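Local coordinates for protein methyltransferase (Streptomyces regensis, PDB 5N5D) that binds S-adenosylmethionine and, as the O-methyltransferase TomG of tomaymycin biosynthesis, probably transfers its methyl group to a substrate hydroxyl, at residues 5-8 with 9-13; 72-75 with 76-80; 182-185 with 186-189; 143-146 with 147-150; 52-55 with 56-60. All blocks are in the same frame, centred on the assembly; numbering follows the deposited sequence.

Contact 1 of 5, residues 5-8 with 9-13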
# COMPACT_ATOMS: atom_id res chain seq x y z
N MET A 5 20.62 -7.49 -16.07
CA MET A 5 19.86 -8.67 -15.70
C MET A 5 18.59 -8.24 -14.97
O MET A 5 18.40 -7.06 -14.64
CB MET A 5 20.72 -9.60 -14.86
CG MET A 5 22.05 -9.95 -15.54
SD MET A 5 23.18 -10.92 -14.53
CE MET A 5 23.90 -9.66 -13.49
N GLU A 6 17.70 -9.20 -14.71
CA GLU A 6 16.38 -8.87 -14.19
C GLU A 6 16.47 -8.15 -12.85
O GLU A 6 15.83 -7.12 -12.64
CB GLU A 6 15.51 -10.12 -14.06
CG GLU A 6 14.14 -9.82 -13.47
CD GLU A 6 13.29 -11.06 -13.32
OE1 GLU A 6 13.70 -11.99 -12.59
OE2 GLU A 6 12.20 -11.08 -13.93
N GLN A 7 17.24 -8.71 -11.92
CA GLN A 7 17.35 -8.06 -10.62
C GLN A 7 17.96 -6.68 -10.75
O GLN A 7 17.59 -5.76 -10.01
CB GLN A 7 18.18 -8.93 -9.66
CG GLN A 7 18.24 -8.39 -8.24
CD GLN A 7 16.88 -8.30 -7.58
OE1 GLN A 7 16.15 -9.29 -7.51
NE2 GLN A 7 16.53 -7.11 -7.10
N GLU A 8 18.88 -6.50 -11.71
CA GLU A 8 19.47 -5.18 -11.93
C GLU A 8 18.43 -4.18 -12.41
O GLU A 8 18.47 -3.00 -12.03
CB GLU A 8 20.64 -5.29 -12.92
CG GLU A 8 21.83 -6.05 -12.34
CD GLU A 8 22.97 -6.24 -13.33
OE1 GLU A 8 22.71 -6.39 -14.54
OE2 GLU A 8 24.13 -6.25 -12.88
N ARG A 9 17.48 -4.63 -13.25
CA ARG A 9 16.41 -3.74 -13.69
C ARG A 9 15.52 -3.34 -12.52
O ARG A 9 15.19 -2.16 -12.34
CB ARG A 9 15.59 -4.41 -14.79
CG ARG A 9 16.39 -4.74 -16.03
CD ARG A 9 15.50 -5.05 -17.23
NE ARG A 9 14.66 -6.22 -17.00
CZ ARG A 9 15.00 -7.47 -17.30
NH1 ARG A 9 16.18 -7.74 -17.86
NH2 ARG A 9 14.16 -8.46 -17.04
N TRP A 10 15.09 -4.32 -11.72
CA TRP A 10 14.28 -4.01 -10.54
C TRP A 10 15.02 -3.07 -9.61
O TRP A 10 14.42 -2.15 -9.05
CB TRP A 10 13.91 -5.29 -9.81
CG TRP A 10 13.01 -6.20 -10.57
CD1 TRP A 10 12.28 -5.91 -11.69
CD2 TRP A 10 12.73 -7.57 -10.26
NE1 TRP A 10 11.57 -7.01 -12.10
CE2 TRP A 10 11.84 -8.05 -11.24
CE3 TRP A 10 13.17 -8.45 -9.26
CZ2 TRP A 10 11.36 -9.36 -11.24
CZ3 TRP A 10 12.69 -9.75 -9.26
CH2 TRP A 10 11.80 -10.19 -10.25
N ASN A 11 16.33 -3.30 -9.40
CA ASN A 11 17.12 -2.40 -8.58
C ASN A 11 17.12 -0.99 -9.16
O ASN A 11 16.94 -0.01 -8.43
CB ASN A 11 18.57 -2.88 -8.48
CG ASN A 11 18.72 -4.16 -7.70
OD1 ASN A 11 17.79 -4.62 -7.03
ND2 ASN A 11 19.91 -4.76 -7.78
N SER A 12 17.34 -0.87 -10.47
CA SER A 12 17.48 0.44 -11.09
C SER A 12 16.22 1.27 -10.91
O SER A 12 16.29 2.47 -10.62
CB SER A 12 17.81 0.29 -12.58
OG SER A 12 17.82 1.55 -13.24
N VAL A 13 15.05 0.65 -11.07
CA VAL A 13 13.80 1.37 -10.87
C VAL A 13 13.62 1.75 -9.40
O VAL A 13 13.22 2.87 -9.08
CB VAL A 13 12.63 0.52 -11.40
CG1 VAL A 13 11.30 1.15 -11.04
CG2 VAL A 13 12.76 0.33 -12.90

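Contact 2 of 5, residues 72-75 with 76-80. With SAM (S-adenosylmethionine), chain H.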
# COMPACT_ATOMS: atom_id res chain seq x y z
N GLY A 72 17.33 -5.34 13.04
CA GLY A 72 18.24 -4.25 13.31
C GLY A 72 17.60 -2.90 13.50
O GLY A 72 18.31 -1.90 13.65
N GLY A 73 16.28 -2.82 13.50
CA GLY A 73 15.59 -1.58 13.77
C GLY A 73 15.25 -0.74 12.56
O GLY A 73 14.76 0.38 12.73
N TYR A 74 15.49 -1.24 11.34
CA TYR A 74 15.25 -0.42 10.16
C TYR A 74 13.76 -0.12 10.00
O TYR A 74 13.35 1.05 9.95
CB TYR A 74 15.80 -1.10 8.90
CG TYR A 74 15.65 -0.18 7.71
CD1 TYR A 74 16.62 0.78 7.43
CD2 TYR A 74 14.52 -0.22 6.92
CE1 TYR A 74 16.47 1.66 6.38
CE2 TYR A 74 14.36 0.65 5.86
CZ TYR A 74 15.34 1.60 5.60
OH TYR A 74 15.17 2.47 4.55
N SER A 75 12.92 -1.16 9.94
CA SER A 75 11.49 -0.90 9.90
C SER A 75 11.03 -0.16 11.15
O SER A 75 10.13 0.69 11.08
CB SER A 75 10.71 -2.21 9.73
OG SER A 75 11.05 -3.14 10.75
N SER A 76 11.67 -0.44 12.29
CA SER A 76 11.27 0.18 13.56
C SER A 76 11.40 1.69 13.51
O SER A 76 10.53 2.41 14.01
CB SER A 76 12.12 -0.39 14.70
OG SER A 76 12.29 -1.79 14.56
N ILE A 77 12.48 2.20 12.92
CA ILE A 77 12.66 3.65 12.83
C ILE A 77 11.54 4.26 12.01
O ILE A 77 10.95 5.28 12.40
CB ILE A 77 14.04 3.98 12.22
CG1 ILE A 77 15.16 3.58 13.19
CG2 ILE A 77 14.13 5.48 11.91
CD1 ILE A 77 16.53 3.59 12.55
N TRP A 78 11.22 3.66 10.86
CA TRP A 78 10.16 4.20 10.02
C TRP A 78 8.83 4.21 10.75
O TRP A 78 8.06 5.17 10.65
CB TRP A 78 10.04 3.38 8.73
CG TRP A 78 11.05 3.75 7.68
CD1 TRP A 78 12.07 2.99 7.22
CD2 TRP A 78 11.11 4.99 6.96
NE1 TRP A 78 12.77 3.66 6.24
CE2 TRP A 78 12.20 4.90 6.07
CE3 TRP A 78 10.36 6.16 6.98
CZ2 TRP A 78 12.55 5.94 5.21
CZ3 TRP A 78 10.70 7.19 6.13
CH2 TRP A 78 11.79 7.08 5.25
N LEU A 79 8.53 3.15 11.50
CA LEU A 79 7.27 3.09 12.22
C LEU A 79 7.24 4.10 13.36
O LEU A 79 6.26 4.82 13.55
CB LEU A 79 7.02 1.68 12.76
CG LEU A 79 6.66 0.64 11.70
CD1 LEU A 79 6.71 -0.74 12.32
CD2 LEU A 79 5.29 0.91 11.10
N ALA A 80 8.32 4.17 14.15
CA ALA A 80 8.35 5.09 15.28
C ALA A 80 8.27 6.53 14.82
O ALA A 80 7.69 7.37 15.52
CB ALA A 80 9.62 4.86 16.11
N SAM H . 11.28 -5.92 10.51
CA SAM H . 12.73 -5.86 10.24
C SAM H . 13.03 -4.73 9.20
O SAM H . 12.27 -4.66 8.21
OXT SAM H . 14.01 -3.99 9.42
CB SAM H . 13.25 -7.22 9.72
CG SAM H . 12.77 -8.38 10.58
SD SAM H . 13.59 -9.88 9.99
CE SAM H . 12.70 -10.18 8.51
C5' SAM H . 12.84 -11.18 11.03
C4' SAM H . 13.26 -11.08 12.49
O4' SAM H . 12.39 -11.89 13.32
C3' SAM H . 14.70 -11.53 12.78
O3' SAM H . 15.40 -10.47 13.42
C2' SAM H . 14.52 -12.77 13.66
O2' SAM H . 15.54 -12.91 14.64
C1' SAM H . 13.18 -12.47 14.33
N9 SAM H . 12.48 -13.64 14.84
C8 SAM H . 12.38 -14.88 14.26
N7 SAM H . 11.63 -15.72 14.92
C5 SAM H . 11.19 -14.98 16.01
C6 SAM H . 10.33 -15.29 17.08
N6 SAM H . 9.74 -16.48 17.24
N1 SAM H . 10.09 -14.32 18.00
C2 SAM H . 10.67 -13.13 17.84
N3 SAM H . 11.50 -12.72 16.87
C4 SAM H . 11.71 -13.70 15.98

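Contact 3 of 5, residues 182-185 with 186-189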
# COMPACT_ATOMS: atom_id res chain seq x y z
N HIS A 182 2.72 -28.31 -0.02
CA HIS A 182 4.10 -27.93 0.21
C HIS A 182 4.50 -28.29 1.64
O HIS A 182 3.74 -28.00 2.57
CB HIS A 182 4.33 -26.45 -0.05
CG HIS A 182 5.77 -26.12 -0.28
ND1 HIS A 182 6.71 -26.11 0.73
CD2 HIS A 182 6.45 -25.86 -1.42
CE1 HIS A 182 7.90 -25.84 0.23
NE2 HIS A 182 7.77 -25.67 -1.08
N PRO A 183 5.66 -28.93 1.85
CA PRO A 183 6.01 -29.41 3.19
C PRO A 183 6.52 -28.33 4.14
O PRO A 183 6.65 -28.61 5.34
CB PRO A 183 7.11 -30.45 2.91
CG PRO A 183 7.73 -29.99 1.64
CD PRO A 183 6.60 -29.42 0.82
N ASP A 184 6.83 -27.13 3.66
CA ASP A 184 7.40 -26.11 4.53
C ASP A 184 6.34 -25.55 5.46
O ASP A 184 5.25 -25.15 5.03
CB ASP A 184 8.01 -24.98 3.71
CG ASP A 184 8.58 -23.89 4.59
OD1 ASP A 184 9.54 -24.18 5.33
OD2 ASP A 184 8.06 -22.76 4.55
N ALA A 185 6.69 -25.45 6.75
CA ALA A 185 5.77 -24.91 7.74
C ALA A 185 5.49 -23.43 7.50
O ALA A 185 4.39 -22.95 7.83
CB ALA A 185 6.35 -25.11 9.14
N GLY A 186 6.46 -22.69 6.96
CA GLY A 186 6.21 -21.30 6.65
C GLY A 186 5.17 -21.13 5.57
O GLY A 186 4.25 -20.32 5.68
N VAL A 187 5.28 -21.93 4.50
CA VAL A 187 4.28 -21.90 3.44
C VAL A 187 2.92 -22.24 4.01
O VAL A 187 1.92 -21.56 3.73
CB VAL A 187 4.67 -22.88 2.31
CG1 VAL A 187 3.56 -22.96 1.26
CG2 VAL A 187 5.97 -22.44 1.65
N GLN A 188 2.85 -23.28 4.83
CA GLN A 188 1.56 -23.68 5.38
C GLN A 188 1.03 -22.64 6.35
O GLN A 188 -0.20 -22.45 6.45
CB GLN A 188 1.68 -25.05 6.04
CG GLN A 188 1.91 -26.20 5.05
CD GLN A 188 0.81 -26.32 4.00
OE1 GLN A 188 -0.37 -26.08 4.28
NE2 GLN A 188 1.19 -26.70 2.78
N GLY A 189 1.91 -21.93 7.05
CA GLY A 189 1.46 -20.86 7.93
C GLY A 189 0.84 -19.70 7.17
O GLY A 189 -0.19 -19.15 7.58
O HOH W 1 9.44 -22.88 7.70

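Contact 4 of 5, residues 143-146 with 147-150. With SAM (S-adenosylmethionine), chain H; SO4 (sulfate ion), chain J.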
# COMPACT_ATOMS: atom_id res chain seq x y z
N ASP A 143 6.53 -9.38 10.91
CA ASP A 143 7.70 -9.59 10.07
C ASP A 143 8.72 -10.41 10.85
O ASP A 143 9.87 -10.01 11.02
CB ASP A 143 8.27 -8.25 9.61
CG ASP A 143 9.38 -8.41 8.59
OD1 ASP A 143 9.45 -9.46 7.91
OD2 ASP A 143 10.19 -7.47 8.46
N ALA A 144 8.32 -11.58 11.33
CA ALA A 144 9.23 -12.46 12.04
C ALA A 144 9.28 -13.80 11.33
O ALA A 144 9.48 -13.86 10.11
CB ALA A 144 8.81 -12.59 13.51
N ASN A 145 9.11 -14.89 12.07
CA ASN A 145 9.12 -16.22 11.47
C ASN A 145 7.75 -16.53 10.87
O ASN A 145 6.71 -16.14 11.40
CB ASN A 145 9.50 -17.26 12.52
CG ASN A 145 8.57 -17.25 13.71
OD1 ASN A 145 8.27 -16.20 14.27
ND2 ASN A 145 8.11 -18.43 14.09
N LYS A 146 7.76 -17.25 9.75
CA LYS A 146 6.53 -17.42 8.98
C LYS A 146 5.60 -18.51 9.53
O LYS A 146 4.38 -18.37 9.42
CB LYS A 146 6.88 -17.69 7.52
CG LYS A 146 7.48 -16.45 6.84
CD LYS A 146 8.30 -16.78 5.62
CE LYS A 146 8.79 -15.51 4.93
NZ LYS A 146 9.60 -14.63 5.84
N PRO A 147 6.11 -19.62 10.10
CA PRO A 147 5.18 -20.65 10.61
C PRO A 147 4.18 -20.14 11.63
O PRO A 147 3.08 -20.68 11.72
CB PRO A 147 6.12 -21.69 11.22
CG PRO A 147 7.36 -21.57 10.41
CD PRO A 147 7.51 -20.09 10.13
N ASP A 148 4.52 -19.11 12.41
CA ASP A 148 3.65 -18.63 13.47
C ASP A 148 2.74 -17.48 13.03
O ASP A 148 2.03 -16.92 13.87
CB ASP A 148 4.48 -18.19 14.67
CG ASP A 148 5.07 -19.36 15.43
OD1 ASP A 148 4.47 -20.46 15.42
OD2 ASP A 148 6.14 -19.18 16.04
N ILE A 149 2.72 -17.13 11.74
CA ILE A 149 1.90 -16.02 11.26
C ILE A 149 0.43 -16.20 11.66
O ILE A 149 -0.19 -15.23 12.11
CB ILE A 149 2.06 -15.84 9.74
CG1 ILE A 149 3.43 -15.22 9.47
CG2 ILE A 149 0.98 -14.95 9.17
CD1 ILE A 149 3.83 -15.16 8.02
N PRO A 150 -0.17 -17.40 11.55
CA PRO A 150 -1.57 -17.52 12.00
C PRO A 150 -1.77 -17.10 13.45
O PRO A 150 -2.74 -16.39 13.76
CB PRO A 150 -1.88 -19.01 11.78
CG PRO A 150 -0.95 -19.42 10.70
CD PRO A 150 0.32 -18.65 10.94
N SAM H . 11.28 -5.92 10.51
CA SAM H . 12.73 -5.86 10.24
C SAM H . 13.03 -4.73 9.20
O SAM H . 12.27 -4.66 8.21
OXT SAM H . 14.01 -3.99 9.42
CB SAM H . 13.25 -7.22 9.72
CG SAM H . 12.77 -8.38 10.58
SD SAM H . 13.59 -9.88 9.99
CE SAM H . 12.70 -10.18 8.51
C5' SAM H . 12.84 -11.18 11.03
C4' SAM H . 13.26 -11.08 12.49
O4' SAM H . 12.39 -11.89 13.32
C3' SAM H . 14.70 -11.53 12.78
O3' SAM H . 15.40 -10.47 13.42
C2' SAM H . 14.52 -12.77 13.66
O2' SAM H . 15.54 -12.91 14.64
C1' SAM H . 13.18 -12.47 14.33
N9 SAM H . 12.48 -13.64 14.84
C8 SAM H . 12.38 -14.88 14.26
N7 SAM H . 11.63 -15.72 14.92
C5 SAM H . 11.19 -14.98 16.01
C6 SAM H . 10.33 -15.29 17.08
N6 SAM H . 9.74 -16.48 17.24
N1 SAM H . 10.09 -14.32 18.00
C2 SAM H . 10.67 -13.13 17.84
N3 SAM H . 11.50 -12.72 16.87
C4 SAM H . 11.71 -13.70 15.98
S SO4 J . 11.05 -18.49 8.91
O1 SO4 J . 11.65 -19.14 7.76
O2 SO4 J . 12.00 -17.53 9.47
O3 SO4 J . 9.84 -17.79 8.49
O4 SO4 J . 10.72 -19.48 9.93

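Contact 5 of 5, residues 52-55 with 56-60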
# COMPACT_ATOMS: atom_id res chain seq x y z
N LEU A 52 6.59 3.14 2.94
CA LEU A 52 5.18 2.79 2.85
C LEU A 52 4.60 2.45 4.22
O LEU A 52 3.50 2.89 4.56
CB LEU A 52 4.97 1.63 1.88
CG LEU A 52 3.50 1.20 1.73
CD1 LEU A 52 2.60 2.38 1.31
CD2 LEU A 52 3.39 0.07 0.74
N LEU A 53 5.32 1.66 5.02
CA LEU A 53 4.87 1.38 6.38
C LEU A 53 4.66 2.67 7.16
O LEU A 53 3.64 2.85 7.84
CB LEU A 53 5.89 0.50 7.11
CG LEU A 53 5.95 -0.98 6.77
CD1 LEU A 53 7.15 -1.62 7.47
CD2 LEU A 53 4.66 -1.66 7.17
N HIS A 54 5.63 3.57 7.07
CA HIS A 54 5.55 4.88 7.71
C HIS A 54 4.29 5.63 7.29
O HIS A 54 3.56 6.17 8.14
CB HIS A 54 6.83 5.63 7.35
CG HIS A 54 6.88 7.06 7.79
ND1 HIS A 54 7.27 7.43 9.05
CD2 HIS A 54 6.66 8.21 7.11
CE1 HIS A 54 7.28 8.75 9.14
NE2 HIS A 54 6.91 9.25 7.97
N LEU A 55 4.02 5.67 5.99
CA LEU A 55 2.87 6.41 5.48
C LEU A 55 1.56 5.76 5.89
O LEU A 55 0.59 6.46 6.19
CB LEU A 55 2.97 6.55 3.96
CG LEU A 55 4.15 7.38 3.45
CD1 LEU A 55 4.19 7.37 1.94
CD2 LEU A 55 4.07 8.83 3.97
N LEU A 56 1.50 4.43 5.88
CA LEU A 56 0.29 3.75 6.36
C LEU A 56 0.00 4.10 7.81
O LEU A 56 -1.15 4.36 8.17
CB LEU A 56 0.44 2.24 6.19
CG LEU A 56 0.46 1.74 4.75
CD1 LEU A 56 0.87 0.27 4.71
CD2 LEU A 56 -0.89 1.93 4.06
N ALA A 57 1.03 4.10 8.66
CA ALA A 57 0.82 4.47 10.06
C ALA A 57 0.31 5.90 10.18
O ALA A 57 -0.58 6.19 10.99
CB ALA A 57 2.13 4.29 10.84
N ARG A 58 0.88 6.82 9.39
CA ARG A 58 0.45 8.21 9.48
C ARG A 58 -0.96 8.40 8.94
O ARG A 58 -1.75 9.16 9.50
CB ARG A 58 1.45 9.10 8.74
CG ARG A 58 2.81 9.16 9.43
CD ARG A 58 3.81 9.96 8.66
NE ARG A 58 3.49 11.38 8.61
CZ ARG A 58 4.29 12.30 8.10
NH1 ARG A 58 5.47 11.95 7.60
NH2 ARG A 58 3.92 13.56 8.09
N LEU A 59 -1.30 7.68 7.87
CA LEU A 59 -2.66 7.77 7.33
C LEU A 59 -3.68 7.26 8.34
O LEU A 59 -4.78 7.80 8.44
CB LEU A 59 -2.75 6.96 6.04
CG LEU A 59 -2.09 7.61 4.83
CD1 LEU A 59 -1.97 6.59 3.71
CD2 LEU A 59 -2.89 8.82 4.37
N ARG A 60 -3.33 6.21 9.08
CA ARG A 60 -4.17 5.69 10.15
C ARG A 60 -4.16 6.58 11.39
O ARG A 60 -5.00 6.39 12.27
CB ARG A 60 -3.69 4.27 10.50
CG ARG A 60 -4.44 3.56 11.63
CD ARG A 60 -5.88 3.24 11.25
NE ARG A 60 -6.77 4.39 11.41
CZ ARG A 60 -8.07 4.38 11.16
NH1 ARG A 60 -8.67 3.27 10.72
NH2 ARG A 60 -8.78 5.48 11.34

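Contact 1 of 5, residues 5-8 with 9-13
Glu6 lies over one face of the Trp10 indole, the residue one turn further on. With CG anti to the backbone N (chi1 177°) and the chain extended beyond it, Glu6 runs out across the six-membered ring. CG sits 3.8 Å from the centroid of that Trp10 ring as a CH-pi contact. The carboxylate follows on fairly flat, its plane 23° from the ring plane, with Glu6 OE2 3.3 Å from Trp10 CZ2. Gln7 meets the same indole quite differently: its amide stands nearly upright to the ring (83°), and OE1 comes 3.6 Å from Trp10 CE3. A bend at chi2 sends the other arm of that amide to Asn11, where Gln7 NE2 donates to Asn11 OD1 at 2.8 Å. The bond lies in the amide plane of Gln7 but reaches the Asn11 carbonyl from above its plane. These are i to i+4 and i to i+3 contacts on the opening turns of helix 6-21, whose N-cap is Met5. Glu8 OE1 accepts from Met5 N at 2.8 Å, tying the first turn back to the N-cap. Arg9 folds back toward the helix start, laying a guanidinium face over Glu6 CA; its NH2 is 4.5 Å from Glu6 OE2, beyond a salt bridge. Gln7 NE2 also bonds Gly212 O, while Trp10 packs on Tyr216 and Glu6 of the second subunit.

Contact 2 of 5, residues 72-75 with 76-80
Tyr74 and Trp78 stand side by side, pointing the same way, one helical turn apart. Trp78 NE1 donates to Tyr74 OH at 3.2 Å, almost straight (176°) and with the hydroxyl in the plane of the indole. The Trp78 edge is turned toward the Tyr74 face in an offset edge-to-face pair, planes 67° apart, and Tyr74 CE2 comes 3.5 Å from Trp78 CD1. The hydroxyl is gripped a second time by Glu24 OE2, which fixes the end of the phenol. Next to this pair, Ser75 holds both ends of the amino acid part of S-adenosylmethionine: its backbone N donates to OXT at 3.1 Å, and its OG accepts from the ligand N at 2.8 Å. A chi1 of 55° places OG between the backbone N and the carbonyl carbon, facing the ligand. Behind it, Glu67 is the second shell, its OE2 bonded to Ser75 OG and its OE1 to Ser76 OG. Gly73, the N-cap, begins the helix with a positive phi at which a CB would jam against the preceding carbonyl, and its O accepts from Ile77 N at 2.9 Å. Such a glycine-rich turn after the first strand is the ligand-binding loop of Rossmann-like methyltransferases. Helix 74-80 is the crossover of the beta-alpha-beta unit between strands 64-68 and 88-93, buried against helices 26-31, 47-60 and 96-108.

Contact 3 of 5, residues 182-185 with 186-189
This is an N-cap contact: Asp184 and Val187 meet where the loop after strand 165-169 turns into helix 185-198. A chi1 of 179° carries the Asp184 carboxylate over the open end of the helix, and OD2 accepts from Val187 N at 2.9 Å. This bond meets OD2 on its anti side and well out of the carboxylate plane. At Gly186 a CB would clash with Asp184 OD2, so glycine suits this position. The other oxygen, OD1, takes a hydrogen from a water at 2.7 Å, which in turn accepts weakly from Gly186 N. Asp184 is thus a classic N-cap, its side chain bonding the third residue into the helix, and its own carbonyl O receives Gln188 N to begin the regular pattern. His182 braces the cap from the loop side. Its ND1 accepts from Asp184 N at 3.1 Å, close to the ring plane, while one ring face takes Val187 CG2 4.1 Å from the centroid as a CH-pi contact. His182 CB also packs on Val187 CG1 at 3.8 Å. With an alanine at His182, Asp184 N would probably be left without this acceptor and Val187 CG2 would lose the ring it rests on. The backbone of His182 is tied separately: bent at chi2 (-59°), Gln188 brings NE2 to His182 O at 2.9 Å, in the carbonyl plane on a lone pair. The same NE2 also donates to Pro180 O, joining two loop carbonyls to the first turn.

Contact 4 of 5, residues 143-146 with 147-150
Asn145 reaches over the turn to Asp148, its ND2 donating to OD2 at 2.9 Å. The two flat groups stand nearly perpendicular, 86° between amide and carboxylate: the bond lies in the amide plane of Asn145 but comes down on Asp148 from above the carboxylate. Asn145 can do this because CG sits between its backbone N and carbonyl carbon (chi1 57°). The same conformation brings OD1 to 3.3 Å from N6 of S-adenosylmethionine, at the adenine, and OD1 is further bonded to Tyr152 OH. Directly after Asn145 a type I beta turn runs from Lys146 to Ile149, with Asp148 inside it, closed by Ile149 N to Lys146 O at 3.1 Å; it leads from strand 139-142 of the Rossmann-like sheet into helix 149-158. Asp148 is the N-cap, though its carboxylate makes no capping bond and turns to Asn145 instead. Lys146 and Ile149 run alongside each other, with Lys146 CG 4.0 Å from Ile149 CD1. The lysine stays extended as far as CE and bends only at chi4 (57°). A sulfate, probably from the crystallisation liquor, lies against Lys146 N and CB. At the strand end, Asp143 extends its carboxylate to the cofactor, with OD2 accepting from the ligand N at 2.8 Å and OD1 3.4 Å from the methyl carbon CE. Asp143 also packs on Asp169 and Asn170, and Ile149 on Val190 and Phe193 of helix 185-198.

Contact 5 of 5, residues 52-55 with 56-60
Arg58 folds its side chain back onto His54, one turn earlier in helix 47-60. Its CB is 3.7 Å from His54 O, and CG, anti to the carbonyl carbon (chi1 -68°), lies closer still at 3.3 Å from that oxygen. CD comes over a face of the imidazole, 3.3 Å from His54 NE2. A bend at chi3 (68°) then turns NE and CZ past the ring, and NH1 at the tip donates to His54 NE2 at 3.1 Å. The guanidinium meets its partner edge-on, and the planes are 82° apart; the bond lies near the guanidinium plane and is tilted from that of the imidazole. On its other side His54 ND1 bonds Trp78 O, so both ring nitrogens are held and the ring's rotation is fixed. A leucine in place of Arg58 would probably leave His54 NE2 without its donor and the ring freer to turn. On another side of the helix, Leu52 CG packs on Leu56 CD1 at 4.1 Å. Leu53 and Leu56 face strand 165-169, Leu53 also strand 139-142, while Leu55 and Leu59 pack on the second subunit.

In the fold
Along the chain the order is contact 1, contact 5, contact 2, contact 4, contact 3. Contacts 2 and 5 touch, centres about 13 Å apart, as helices 74-80 and 47-60 meet through Trp78 and His54. Contacts 3 and 4, centres about 11 Å apart, also touch, where the start of helix 185-198 packs on Pro147 and Pro150. Contacts 2 and 4, about 18 Å apart between centres, both hold S-adenosylmethionine, from loops after neighbouring parallel strands 64-68 and 139-142. Contact 5 lies on a helix that packs on the central sheet and also meets the second subunit; contact 1, on helix 6-21, is an outlying subunit contact, its centre about 25 to 29 Å from the others.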